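Long-range contacts in type II restriction enzyme BsoBI (Geobacillus stearothermophilus, PDB 1DC1), which recognises the double-stranded sequence 5'-CYCGRG-3' as a homodimer and cleaves it after the first C: residues K12-L17 with I284-A289; K57-L62 with E108-E113; I155-L160 with Y178-F183; N210-L215 with E240-I245. All blocks are in the same frame, centred on the assembly; numbering follows the deposited sequence.

Near the N terminus, residues 12-17 meet 284-289, so interaction 1 closes the longest loop, of 266 residues, and the other three nest inside it. Within that loop they follow in series and none cross. Interaction 2 joins the turn after helix 21-53 to the start of helix 110-152, on the far side of the chain's centre from interaction 1, with centres about 55 Å apart. Helix 110-152 leads back to strand 157-161, where interaction 3 packs the loop between strands 170-172 and 184-191 against strand 157-161 of the main sheet. Interaction 4 ties strands 213-217 and 235-242 of that same sheet together, its nearest atoms about 6 Å from those of interaction 1.

Interaction 1 (K12-L17 with I284-A289); sequences KSVDDL and IEHSMA. With nucleotides of chain B.
Asp-15 and His-286 meet at about a right angle, the carboxylate plane turned 71° from the imidazole plane. The ring offers its edge: ND1-H of His-286 points at OD1 of Asp-15, 2.7 Å away and in the ring plane, and meets that oxygen on its syn side. CG of His-286 stands anti to the backbone N (chi1 -179°). Beside this polar pair, CG1 of Val-14, in one of its two conformers, lies 4.0 Å from CE1 of His-286 and packs on CB of Ala-289 at 3.7 Å. An alanine in place of His-286 would probably leave OD1 of Asp-15 without its N-H mate. Deeper in, CB of Leu-17 touches both CB of Ala-289 and CG2 of Ile-284, each at 4.1 Å, while its carbonyl O presses on CB of Ile-284 and also accepts from Asn-306. The contact thus lays the loop before helix 21-53 against the N-terminal turn of helix 286-298, with Glu-285 at its N-cap position, strand 303-306 beside Leu-17 and helix 247-270 touching Met-288.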
# COMPACT_ATOMS: atom_id res chain seq x y z
N LYS D 12 14.14 -23.38 -13.31
CA LYS D 12 14.21 -24.82 -13.18
C LYS D 12 13.54 -25.29 -11.89
O LYS D 12 13.13 -26.45 -11.77
CB LYS D 12 15.67 -25.28 -13.22
CG LYS D 12 16.54 -24.43 -14.15
CD LYS D 12 16.03 -24.38 -15.60
CE LYS D 12 16.66 -23.19 -16.36
NZ LYS D 12 16.82 -23.45 -17.83
N SER D 13 13.40 -24.40 -10.92
CA SER D 13 12.77 -24.77 -9.66
C SER D 13 12.03 -23.56 -9.09
O SER D 13 12.29 -22.42 -9.50
CB SER D 13 13.82 -25.27 -8.65
OG SER D 13 14.77 -24.26 -8.29
N VAL D 14 11.11 -23.82 -8.17
CA VAL D 14 10.30 -22.78 -7.54
C VAL D 14 11.17 -21.70 -6.97
O VAL D 14 10.86 -20.52 -7.12
CB VAL D 14 9.48 -23.28 -6.34
CG1 VAL D 14 8.98 -22.11 -5.48
CG2 VAL D 14 8.30 -24.07 -6.84
N ASP D 15 12.25 -22.08 -6.32
CA ASP D 15 13.02 -21.02 -5.71
C ASP D 15 13.97 -20.26 -6.66
O ASP D 15 14.63 -19.31 -6.26
CB ASP D 15 13.66 -21.49 -4.35
CG ASP D 15 12.76 -21.14 -3.08
OD1 ASP D 15 11.52 -20.93 -3.20
OD2 ASP D 15 13.32 -21.08 -1.96
N ASP D 16 13.95 -20.62 -7.94
CA ASP D 16 14.70 -19.85 -8.91
C ASP D 16 13.98 -18.47 -8.97
O ASP D 16 14.57 -17.45 -9.27
CB ASP D 16 14.64 -20.54 -10.27
CG ASP D 16 15.71 -21.64 -10.43
OD1 ASP D 16 16.52 -21.82 -9.50
OD2 ASP D 16 15.75 -22.32 -11.47
N LEU D 17 12.70 -18.45 -8.63
CA LEU D 17 11.93 -17.21 -8.64
C LEU D 17 12.16 -16.28 -7.43
O LEU D 17 11.91 -15.09 -7.49
CB LEU D 17 10.47 -17.58 -8.65
CG LEU D 17 9.63 -17.55 -9.93
CD1 LEU D 17 10.26 -16.73 -11.12
CD2 LEU D 17 9.35 -19.01 -10.20
N ILE D 284 10.03 -11.32 -4.69
CA ILE D 284 9.31 -12.57 -4.79
C ILE D 284 9.75 -13.47 -3.64
O ILE D 284 10.90 -13.84 -3.52
CB ILE D 284 9.55 -13.27 -6.21
CG1 ILE D 284 8.98 -12.38 -7.32
CG2 ILE D 284 8.82 -14.66 -6.28
CD1 ILE D 284 9.06 -12.95 -8.77
N GLU D 285 8.78 -13.78 -2.78
CA GLU D 285 8.96 -14.60 -1.59
C GLU D 285 8.60 -16.10 -1.84
O GLU D 285 7.99 -16.44 -2.85
CB GLU D 285 8.12 -13.95 -0.46
CG GLU D 285 8.72 -12.56 -0.07
CD GLU D 285 10.10 -12.74 0.55
OE1 GLU D 285 10.14 -13.20 1.69
OE2 GLU D 285 11.13 -12.50 -0.10
N HIS D 286 8.98 -17.00 -0.93
CA HIS D 286 8.72 -18.40 -1.17
C HIS D 286 7.27 -18.85 -1.44
O HIS D 286 6.99 -19.54 -2.43
CB HIS D 286 9.26 -19.24 -0.03
CG HIS D 286 9.02 -20.67 -0.27
ND1 HIS D 286 9.60 -21.33 -1.34
CD2 HIS D 286 8.12 -21.53 0.25
CE1 HIS D 286 9.06 -22.53 -1.47
NE2 HIS D 286 8.16 -22.67 -0.52
N SER D 287 6.33 -18.46 -0.58
CA SER D 287 4.93 -18.85 -0.75
C SER D 287 4.36 -18.44 -2.09
O SER D 287 3.79 -19.29 -2.83
CB SER D 287 4.05 -18.24 0.30
OG SER D 287 2.72 -18.65 0.09
N MET D 288 4.48 -17.14 -2.40
CA MET D 288 4.02 -16.66 -3.71
C MET D 288 4.78 -17.34 -4.90
O MET D 288 4.20 -17.58 -5.97
CB MET D 288 4.12 -15.13 -3.77
CG MET D 288 5.51 -14.54 -3.65
SD MET D 288 5.42 -12.76 -3.80
CE MET D 288 5.42 -12.46 -5.55
N ALA D 289 6.06 -17.65 -4.72
CA ALA D 289 6.85 -18.33 -5.75
C ALA D 289 6.21 -19.67 -6.04
O ALA D 289 6.13 -20.08 -7.19
CB ALA D 289 8.32 -18.52 -5.32
P DA B 4 4.00 -15.89 3.41
OP1 DA B 4 3.15 -17.05 3.07
OP2 DA B 4 5.00 -15.38 2.42
O5' DA B 4 3.04 -14.68 3.83
C5' DA B 4 2.27 -14.75 5.05
C4' DA B 4 1.77 -13.39 5.46
O4' DA B 4 2.75 -12.62 6.20
C3' DA B 4 1.30 -12.53 4.30
O3' DA B 4 0.06 -11.91 4.56
C2' DA B 4 2.30 -11.39 4.30
C1' DA B 4 2.62 -11.30 5.79
N9 DA B 4 3.84 -10.58 6.13
C8 DA B 4 5.02 -10.58 5.49
N7 DA B 4 5.88 -9.72 5.97
C5 DA B 4 5.20 -9.12 7.02
C6 DA B 4 5.54 -8.09 7.89
N6 DA B 4 6.69 -7.43 7.81
N1 DA B 4 4.65 -7.75 8.85
C2 DA B 4 3.49 -8.37 8.88
N3 DA B 4 3.04 -9.34 8.09
C4 DA B 4 3.96 -9.68 7.16

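Interaction 2 (K57-L62 with E108-E113); sequences KTPKDL and EEFIDE
Pro-59 covers one face of the Phe-110 ring, the tight part of the contact. CD of Pro-59 sits 3.9 Å from the ring centroid and only 3° off the ring normal, a CH-pi contact over the centre of the face, while CG of Pro-59 reaches CG of Phe-110 at 3.8 Å. CG1 of Ile-111, the next residue along, covers part of the opposite face toward the rim. At the edge, CD1 of Leu-62 approaches CE2 of Phe-110 to 3.8 Å, the two side chains sliding past each other in opposite directions. A looser touch in the same apolar part joins CD2 of Leu-62 to CD1 of Ile-111 at 4.3 Å. CG of Phe-110 sits between the backbone N and the carbonyl carbon (chi1 89°). The outer end of the ring meets backbone: CZ is 3.6 Å from C of Thr-58, and CE1 is 3.4 Å from O of Lys-57. An alanine at Phe-110 would probably open a gap between Pro-59 and Leu-62 and leave the turn 57-62 poorly held to the helix.

Toward solvent the contact thins out. The side chains of Lys-57 and Thr-58 start away from the helix. Here the turn is braced from within: Asp-61 N donates to OG1 of Thr-58 at 3.2 Å. Helix 88-103 adds Leu-103 against Pro-59 and Leu-62, and Arg-47 of the second subunit forms a salt bridge with Glu-113. The arrangement is an ST motif at the head of a helical turn, docked on the first turn of helix 110-152 in the helical part of the chain remote from the annotated sites.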
# COMPACT_ATOMS: atom_id res chain seq x y z
N LYS D 57 4.12 38.19 12.81
CA LYS D 57 4.71 38.35 14.11
C LYS D 57 3.93 37.50 15.08
O LYS D 57 4.42 37.20 16.15
CB LYS D 57 4.72 39.82 14.50
CG LYS D 57 5.77 40.70 13.76
CD LYS D 57 6.55 39.94 12.68
CE LYS D 57 8.05 39.87 12.97
NZ LYS D 57 8.40 38.87 14.03
N THR D 58 2.74 37.08 14.68
CA THR D 58 1.90 36.23 15.53
C THR D 58 1.27 35.14 14.69
O THR D 58 1.11 35.30 13.50
CB THR D 58 0.74 37.02 16.19
OG1 THR D 58 -0.27 37.30 15.22
CG2 THR D 58 1.25 38.33 16.79
N PRO D 59 0.94 34.00 15.31
CA PRO D 59 0.31 32.93 14.54
C PRO D 59 -0.89 33.41 13.74
O PRO D 59 -1.04 33.04 12.59
CB PRO D 59 -0.07 31.90 15.60
CG PRO D 59 0.93 32.10 16.67
CD PRO D 59 1.24 33.59 16.69
N LYS D 60 -1.73 34.26 14.32
CA LYS D 60 -2.91 34.71 13.59
C LYS D 60 -2.56 35.52 12.40
O LYS D 60 -3.31 35.59 11.43
CB LYS D 60 -3.86 35.49 14.48
CG LYS D 60 -4.75 34.56 15.26
CD LYS D 60 -5.69 35.31 16.18
CE LYS D 60 -5.77 34.68 17.58
NZ LYS D 60 -5.14 35.53 18.68
N ASP D 61 -1.38 36.12 12.44
CA ASP D 61 -0.94 36.93 11.31
C ASP D 61 -0.68 36.08 10.07
O ASP D 61 -0.75 36.58 8.95
CB ASP D 61 0.33 37.71 11.68
CG ASP D 61 0.06 38.94 12.56
OD1 ASP D 61 -1.10 39.43 12.59
OD2 ASP D 61 1.03 39.39 13.22
N LEU D 62 -0.40 34.79 10.28
CA LEU D 62 -0.12 33.86 9.17
C LEU D 62 -1.33 33.75 8.22
O LEU D 62 -1.17 33.46 7.03
CB LEU D 62 0.30 32.46 9.73
CG LEU D 62 1.55 32.37 10.66
CD1 LEU D 62 1.62 31.06 11.41
CD2 LEU D 62 2.80 32.57 9.82
N GLU D 108 6.85 31.66 21.40
CA GLU D 108 7.94 32.27 20.62
C GLU D 108 8.47 31.33 19.55
O GLU D 108 9.11 31.78 18.62
CB GLU D 108 9.15 32.65 21.52
CG GLU D 108 8.97 33.86 22.39
CD GLU D 108 9.86 33.82 23.65
OE1 GLU D 108 11.09 33.99 23.52
OE2 GLU D 108 9.32 33.60 24.77
N GLU D 109 8.24 30.03 19.70
CA GLU D 109 8.73 29.06 18.72
C GLU D 109 7.69 28.69 17.68
O GLU D 109 7.80 27.64 17.05
CB GLU D 109 9.18 27.79 19.44
CG GLU D 109 9.99 28.07 20.66
CD GLU D 109 11.19 28.92 20.35
OE1 GLU D 109 11.95 28.52 19.46
OE2 GLU D 109 11.36 29.99 20.99
N PHE D 110 6.70 29.54 17.48
CA PHE D 110 5.64 29.25 16.52
C PHE D 110 6.06 29.07 15.02
O PHE D 110 5.43 28.26 14.31
CB PHE D 110 4.48 30.27 16.64
CG PHE D 110 4.62 31.53 15.78
CD1 PHE D 110 5.16 32.70 16.32
CD2 PHE D 110 4.10 31.59 14.50
CE1 PHE D 110 5.17 33.88 15.59
CE2 PHE D 110 4.11 32.77 13.77
CZ PHE D 110 4.64 33.92 14.31
N ILE D 111 7.10 29.77 14.55
CA ILE D 111 7.51 29.61 13.14
C ILE D 111 8.10 28.22 12.97
O ILE D 111 7.67 27.48 12.09
CB ILE D 111 8.57 30.69 12.66
CG1 ILE D 111 7.95 32.11 12.64
CG2 ILE D 111 9.10 30.32 11.25
CD1 ILE D 111 6.69 32.25 11.73
N ASP D 112 9.04 27.81 13.81
CA ASP D 112 9.57 26.47 13.63
C ASP D 112 8.49 25.43 13.91
O ASP D 112 8.54 24.37 13.31
CB ASP D 112 10.80 26.22 14.50
CG ASP D 112 12.10 26.73 13.89
OD1 ASP D 112 12.14 27.22 12.73
OD2 ASP D 112 13.10 26.64 14.59
N GLU D 113 7.55 25.70 14.81
CA GLU D 113 6.45 24.75 15.04
C GLU D 113 5.77 24.50 13.66
O GLU D 113 5.51 23.36 13.28
CB GLU D 113 5.40 25.32 16.03
CG GLU D 113 4.27 24.32 16.38
CD GLU D 113 4.76 23.09 17.16
OE1 GLU D 113 5.83 23.16 17.79
OE2 GLU D 113 4.06 22.02 17.18

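Interaction 3 (I155-L160 with Y178-F183); sequences IPYKWL and YELETF
The indole of Trp-159 carries Leu-180 on one face and the carbonyl of Phe-183 at its edge. CD1 of Leu-180 stands 3.5 Å from the centroid of the five-membered ring and 3° off its normal, a CH-pi contact over the pyrrole half of the indole; CG of the same leucine lies farther along, 3.9 Å from CD2 of Trp-159. At the benzo end, O of Phe-183 lies in the ring plane, 3.5 Å from CZ3 of Trp-159, and CB of Phe-183 follows at 4.1 Å from that carbon. The Phe-183 ring itself leads away, with CG2 of Thr-182 over the centre of one face.

Tyr-157 meets Leu-180 tip to tip: its OH touches CD1 at 3.7 Å and CD2 at 3.8 Å. That hydroxyl is not left to the methyls alone, since it also hydrogen-bonds to Asp-177. Tyr-157 and Trp-159 both take the first torsion that sets CG between the backbone N and the carbonyl carbon (65° and 70°); two residues apart, both start toward 178-183, and Leu-180 touches both.

Strand 157-161 belongs to the mixed sheet of this PD-(D/E)XK-clan enzyme, lying between 170-172 and 184-191, and the residues 178-183 form the connection leading into 184-191. A short 3-10 turn at 180-182 presents Leu-180 to the sheet. Ile-187 of the neighbouring strand packs against Tyr-157, Trp-159 and Leu-180, and Pro-174 lies beside Leu-180. Farther along, Arg-163 makes a cation-pi contact with the Phe-183 ring, while Glu-181 reaches Arg-144 of helix 110-152 in a salt bridge.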
# COMPACT_ATOMS: atom_id res chain seq x y z
N ILE D 155 17.17 -5.92 -34.80
CA ILE D 155 15.77 -5.72 -35.18
C ILE D 155 15.39 -4.27 -34.91
O ILE D 155 15.38 -3.82 -33.77
CB ILE D 155 14.83 -6.66 -34.36
CG1 ILE D 155 15.16 -8.12 -34.65
CG2 ILE D 155 13.34 -6.40 -34.69
CD1 ILE D 155 14.43 -9.10 -33.76
N PRO D 156 15.10 -3.50 -35.96
CA PRO D 156 14.73 -2.13 -35.64
C PRO D 156 13.36 -2.05 -34.93
O PRO D 156 12.56 -2.99 -34.94
CB PRO D 156 14.70 -1.43 -37.00
CG PRO D 156 14.57 -2.50 -38.01
CD PRO D 156 15.08 -3.78 -37.40
N TYR D 157 13.09 -0.91 -34.33
CA TYR D 157 11.82 -0.71 -33.66
C TYR D 157 11.44 0.77 -33.72
O TYR D 157 12.23 1.61 -34.15
CB TYR D 157 11.92 -1.23 -32.20
CG TYR D 157 12.89 -0.46 -31.33
CD1 TYR D 157 12.49 0.75 -30.69
CD2 TYR D 157 14.20 -0.92 -31.12
CE1 TYR D 157 13.34 1.49 -29.87
CE2 TYR D 157 15.09 -0.20 -30.32
CZ TYR D 157 14.64 1.03 -29.68
OH TYR D 157 15.49 1.78 -28.86
N LYS D 158 10.19 1.07 -33.37
CA LYS D 158 9.69 2.43 -33.29
C LYS D 158 9.29 2.59 -31.84
O LYS D 158 9.02 1.59 -31.16
CB LYS D 158 8.48 2.61 -34.19
CG LYS D 158 8.76 2.16 -35.61
CD LYS D 158 7.58 2.39 -36.47
CE LYS D 158 7.67 3.71 -37.15
NZ LYS D 158 8.39 3.50 -38.42
N TRP D 159 9.30 3.82 -31.35
CA TRP D 159 8.92 4.04 -29.99
C TRP D 159 7.97 5.20 -29.85
O TRP D 159 7.86 6.05 -30.71
CB TRP D 159 10.15 4.24 -29.16
CG TRP D 159 10.83 5.52 -29.42
CD1 TRP D 159 11.50 5.87 -30.55
CD2 TRP D 159 10.97 6.62 -28.50
NE1 TRP D 159 12.07 7.12 -30.38
CE2 TRP D 159 11.76 7.60 -29.13
CE3 TRP D 159 10.51 6.86 -27.18
CZ2 TRP D 159 12.09 8.80 -28.51
CZ3 TRP D 159 10.84 8.04 -26.57
CH2 TRP D 159 11.63 9.00 -27.23
N LEU D 160 7.28 5.21 -28.72
CA LEU D 160 6.29 6.22 -28.39
C LEU D 160 6.77 6.97 -27.15
O LEU D 160 7.07 6.38 -26.10
CB LEU D 160 4.91 5.53 -28.20
CG LEU D 160 3.66 6.40 -28.32
CD1 LEU D 160 3.51 7.02 -29.73
CD2 LEU D 160 2.47 5.55 -27.98
N TYR D 178 20.63 4.97 -26.12
CA TYR D 178 21.03 5.10 -24.74
C TYR D 178 19.94 5.84 -23.96
O TYR D 178 19.52 6.95 -24.35
CB TYR D 178 22.31 5.91 -24.67
CG TYR D 178 22.85 6.06 -23.29
CD1 TYR D 178 22.53 7.18 -22.51
CD2 TYR D 178 23.75 5.13 -22.79
CE1 TYR D 178 23.09 7.35 -21.25
CE2 TYR D 178 24.34 5.29 -21.53
CZ TYR D 178 24.01 6.40 -20.76
OH TYR D 178 24.60 6.55 -19.51
N GLU D 179 19.47 5.24 -22.88
CA GLU D 179 18.44 5.85 -22.05
C GLU D 179 17.11 6.17 -22.70
O GLU D 179 16.35 6.97 -22.14
CB GLU D 179 18.95 7.13 -21.39
CG GLU D 179 19.74 6.87 -20.12
CD GLU D 179 20.20 8.14 -19.42
OE1 GLU D 179 20.05 9.25 -20.00
OE2 GLU D 179 20.71 8.02 -18.27
N LEU D 180 16.83 5.59 -23.88
CA LEU D 180 15.52 5.80 -24.54
C LEU D 180 14.36 5.27 -23.65
O LEU D 180 13.25 5.83 -23.69
CB LEU D 180 15.45 5.12 -25.94
CG LEU D 180 14.13 5.14 -26.75
CD1 LEU D 180 14.41 5.22 -28.25
CD2 LEU D 180 13.35 3.87 -26.46
N GLU D 181 14.64 4.24 -22.83
CA GLU D 181 13.67 3.63 -21.93
C GLU D 181 13.09 4.61 -20.87
O GLU D 181 12.00 4.41 -20.31
CB GLU D 181 14.32 2.42 -21.32
CG GLU D 181 15.41 2.74 -20.34
CD GLU D 181 16.78 2.92 -20.98
OE1 GLU D 181 16.89 2.88 -22.23
OE2 GLU D 181 17.75 3.12 -20.22
N THR D 182 13.83 5.68 -20.63
CA THR D 182 13.41 6.72 -19.69
C THR D 182 12.13 7.38 -20.13
O THR D 182 11.36 7.87 -19.30
CB THR D 182 14.47 7.85 -19.61
OG1 THR D 182 15.69 7.33 -19.08
CG2 THR D 182 13.96 8.95 -18.72
N PHE D 183 11.90 7.41 -21.43
CA PHE D 183 10.71 8.07 -21.95
C PHE D 183 9.83 7.28 -22.87
O PHE D 183 9.03 7.86 -23.60
CB PHE D 183 11.11 9.32 -22.68
CG PHE D 183 11.69 10.34 -21.79
CD1 PHE D 183 10.91 10.87 -20.75
CD2 PHE D 183 12.99 10.77 -21.98
CE1 PHE D 183 11.41 11.82 -19.91
CE2 PHE D 183 13.52 11.72 -21.15
CZ PHE D 183 12.72 12.26 -20.10

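Interaction 4 (N210-L215 with E240-I245); sequences NVDICL and ELKGGI. With nucleotides of chain A.
Asp-212 and Glu-240 are brought together by their torsions: CG of Asp-212 stands anti to the carbonyl carbon (chi1 -68°), and the Glu-240 chain is bent at chi2 (27°). Their carboxylates cross at about a right angle, planes 85° apart. OE1 of Glu-240 receives N-H of Asp-212 at 3.2 Å, almost in line with its C-O bond. OD2 of Asp-212 takes N-H of Leu-241 on its anti lone pair at 2.7 Å, nearly straight. OD2 of Asp-212 and OE1 of Glu-240 are two acceptors 3.1 Å apart, not bonded to each other. NZ of Lys-242 forms a salt bridge with a DNA phosphate and a long one, 3.8 Å, with OD2 of Asp-212.

Asp-212, Glu-240 and Lys-242 follow the Asp...Glu-X-Lys pattern of the PD-(D/E)XK nuclease core and are the predicted magnesium site, spread over the corner before strand 213-217 and the end of 235-242. Water 1 lies between O of Asn-210 and OE2 of Glu-240. CD1 of Ile-213 packs on CB of Leu-241 beside the polar cluster. Backbone N-H groups hold the DNA strand: Asn-210 N to OP1 of DC5 of chain A, Gly-243 N to OP1 of DC7 of chain A at 2.7 Å, and Ile-245 N to OP1 of DG8 of chain A. CA of Gly-244 comes within 3.2 Å of OP2 of DG8 of chain A, where a side chain would collide with the phosphate.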
# COMPACT_ATOMS: atom_id res chain seq x y z
N ASN D 210 -6.95 -1.15 -15.82
CA ASN D 210 -5.66 -0.80 -16.38
C ASN D 210 -4.76 -2.03 -16.26
O ASN D 210 -4.94 -2.84 -15.34
CB ASN D 210 -5.14 0.38 -15.57
CG ASN D 210 -5.92 1.63 -15.84
OD1 ASN D 210 -5.99 2.10 -16.97
ND2 ASN D 210 -6.53 2.18 -14.80
N VAL D 211 -3.84 -2.18 -17.21
CA VAL D 211 -2.90 -3.30 -17.20
C VAL D 211 -1.50 -2.74 -17.38
O VAL D 211 -1.28 -1.85 -18.19
CB VAL D 211 -3.22 -4.33 -18.33
CG1 VAL D 211 -2.31 -5.51 -18.17
CG2 VAL D 211 -4.71 -4.85 -18.20
N ASP D 212 -0.55 -3.26 -16.63
CA ASP D 212 0.83 -2.73 -16.69
C ASP D 212 1.45 -2.87 -18.07
O ASP D 212 2.00 -1.90 -18.60
CB ASP D 212 1.75 -3.46 -15.70
CG ASP D 212 1.41 -3.16 -14.25
OD1 ASP D 212 0.77 -2.10 -13.93
OD2 ASP D 212 1.79 -4.01 -13.43
N ILE D 213 1.36 -4.09 -18.62
CA ILE D 213 1.99 -4.44 -19.91
C ILE D 213 0.97 -5.06 -20.85
O ILE D 213 0.27 -6.00 -20.45
CB ILE D 213 3.10 -5.50 -19.71
CG1 ILE D 213 4.15 -4.97 -18.72
CG2 ILE D 213 3.68 -5.97 -21.09
CD1 ILE D 213 5.06 -6.01 -18.23
N CYS D 214 0.94 -4.56 -22.08
CA CYS D 214 0.04 -5.05 -23.12
C CYS D 214 0.80 -5.21 -24.41
O CYS D 214 1.47 -4.28 -24.82
CB CYS D 214 -1.10 -4.06 -23.33
SG CYS D 214 -2.40 -4.08 -22.03
N LEU D 215 0.70 -6.39 -25.03
CA LEU D 215 1.35 -6.67 -26.31
C LEU D 215 0.26 -6.86 -27.31
O LEU D 215 -0.58 -7.72 -27.14
CB LEU D 215 2.21 -7.94 -26.29
CG LEU D 215 3.08 -8.18 -27.55
CD1 LEU D 215 4.04 -7.03 -27.70
CD2 LEU D 215 3.90 -9.45 -27.47
N GLU D 240 1.49 -8.15 -15.51
CA GLU D 240 1.63 -7.27 -14.36
C GLU D 240 3.12 -7.19 -14.08
O GLU D 240 3.84 -8.16 -14.24
CB GLU D 240 0.90 -7.84 -13.13
CG GLU D 240 -0.45 -7.17 -12.71
CD GLU D 240 -1.27 -6.50 -13.86
OE1 GLU D 240 -0.82 -5.44 -14.37
OE2 GLU D 240 -2.37 -7.00 -14.24
N LEU D 241 3.59 -6.01 -13.69
CA LEU D 241 5.03 -5.78 -13.43
C LEU D 241 5.13 -5.06 -12.10
O LEU D 241 4.64 -3.96 -11.99
CB LEU D 241 5.64 -4.91 -14.55
CG LEU D 241 7.04 -4.27 -14.42
CD1 LEU D 241 8.09 -5.36 -14.24
CD2 LEU D 241 7.37 -3.44 -15.68
N LYS D 242 5.75 -5.70 -11.09
CA LYS D 242 5.91 -5.13 -9.74
C LYS D 242 7.39 -4.82 -9.49
O LYS D 242 8.22 -5.74 -9.44
CB LYS D 242 5.38 -6.11 -8.71
CG LYS D 242 4.11 -6.80 -9.18
CD LYS D 242 2.91 -6.35 -8.43
CE LYS D 242 2.66 -4.92 -8.64
NZ LYS D 242 1.61 -4.77 -9.67
N GLY D 243 7.72 -3.53 -9.39
CA GLY D 243 9.09 -3.13 -9.19
C GLY D 243 9.46 -2.90 -7.73
O GLY D 243 10.55 -2.45 -7.43
N GLY D 244 8.54 -3.19 -6.83
CA GLY D 244 8.85 -2.99 -5.43
C GLY D 244 9.98 -3.89 -4.96
O GLY D 244 10.13 -5.04 -5.40
N ILE D 245 10.79 -3.39 -4.05
CA ILE D 245 11.91 -4.17 -3.49
C ILE D 245 11.67 -4.63 -2.08
O ILE D 245 12.51 -5.27 -1.51
CB ILE D 245 13.28 -3.37 -3.44
CG1 ILE D 245 13.08 -1.90 -3.04
CG2 ILE D 245 13.92 -3.43 -4.82
CD1 ILE D 245 13.13 -1.59 -1.61
P DC A 5 -6.82 -1.11 -11.92
OP1 DC A 5 -7.60 -0.84 -13.15
OP2 DC A 5 -6.78 -2.45 -11.37
O5' DC A 5 -5.33 -0.69 -12.29
C5' DC A 5 -4.29 -0.73 -11.32
C4' DC A 5 -3.35 0.43 -11.54
O4' DC A 5 -3.97 1.67 -11.14
C3' DC A 5 -2.09 0.36 -10.69
O3' DC A 5 -1.12 -0.47 -11.30
C2' DC A 5 -1.65 1.80 -10.62
C1' DC A 5 -3.00 2.50 -10.53
N1 DC A 5 -3.44 2.85 -9.15
C2 DC A 5 -2.79 3.93 -8.52
O2 DC A 5 -1.83 4.49 -9.12
N3 DC A 5 -3.22 4.34 -7.29
C4 DC A 5 -4.25 3.70 -6.70
N4 DC A 5 -4.66 4.14 -5.51
C5 DC A 5 -4.90 2.58 -7.30
C6 DC A 5 -4.46 2.19 -8.52
P DC A 7 5.11 -0.88 -8.36
OP1 DC A 7 6.41 -1.25 -8.95
OP2 DC A 7 4.00 -1.87 -8.32
O5' DC A 7 5.34 -0.41 -6.87
C5' DC A 7 6.33 0.59 -6.53
C4' DC A 7 6.33 0.83 -5.04
O4' DC A 7 5.05 1.35 -4.56
C3' DC A 7 6.66 -0.40 -4.18
O3' DC A 7 7.50 -0.01 -3.12
C2' DC A 7 5.33 -0.75 -3.55
C1' DC A 7 4.63 0.59 -3.43
N1 DC A 7 3.16 0.46 -3.44
C2 DC A 7 2.41 1.05 -2.40
O2 DC A 7 2.97 1.86 -1.62
N3 DC A 7 1.08 0.75 -2.28
C4 DC A 7 0.49 -0.03 -3.20
N4 DC A 7 -0.80 -0.32 -3.04
C5 DC A 7 1.22 -0.56 -4.33
C6 DC A 7 2.53 -0.29 -4.41
P DG A 8 8.62 -1.01 -2.52
OP1 DG A 8 9.86 -0.78 -3.26
OP2 DG A 8 8.11 -2.37 -2.34
O5' DG A 8 8.89 -0.34 -1.09
C5' DG A 8 9.14 1.10 -0.96
C4' DG A 8 8.53 1.60 0.33
O4' DG A 8 7.10 1.44 0.24
C3' DG A 8 8.98 0.81 1.58
O3' DG A 8 8.95 1.66 2.74
C2' DG A 8 7.86 -0.19 1.75
C1' DG A 8 6.63 0.63 1.31
N9 DG A 8 5.48 -0.15 0.84
C8 DG A 8 5.53 -1.26 0.02
N7 DG A 8 4.36 -1.81 -0.17
C5 DG A 8 3.47 -1.01 0.55
C6 DG A 8 2.04 -1.13 0.75
O6 DG A 8 1.28 -1.99 0.31
N1 DG A 8 1.54 -0.12 1.57
C2 DG A 8 2.30 0.88 2.14
N2 DG A 8 1.65 1.78 2.88
N3 DG A 8 3.63 0.99 1.99
C4 DG A 8 4.15 0.03 1.18
O HOH W 1 -4.90 -5.32 -14.49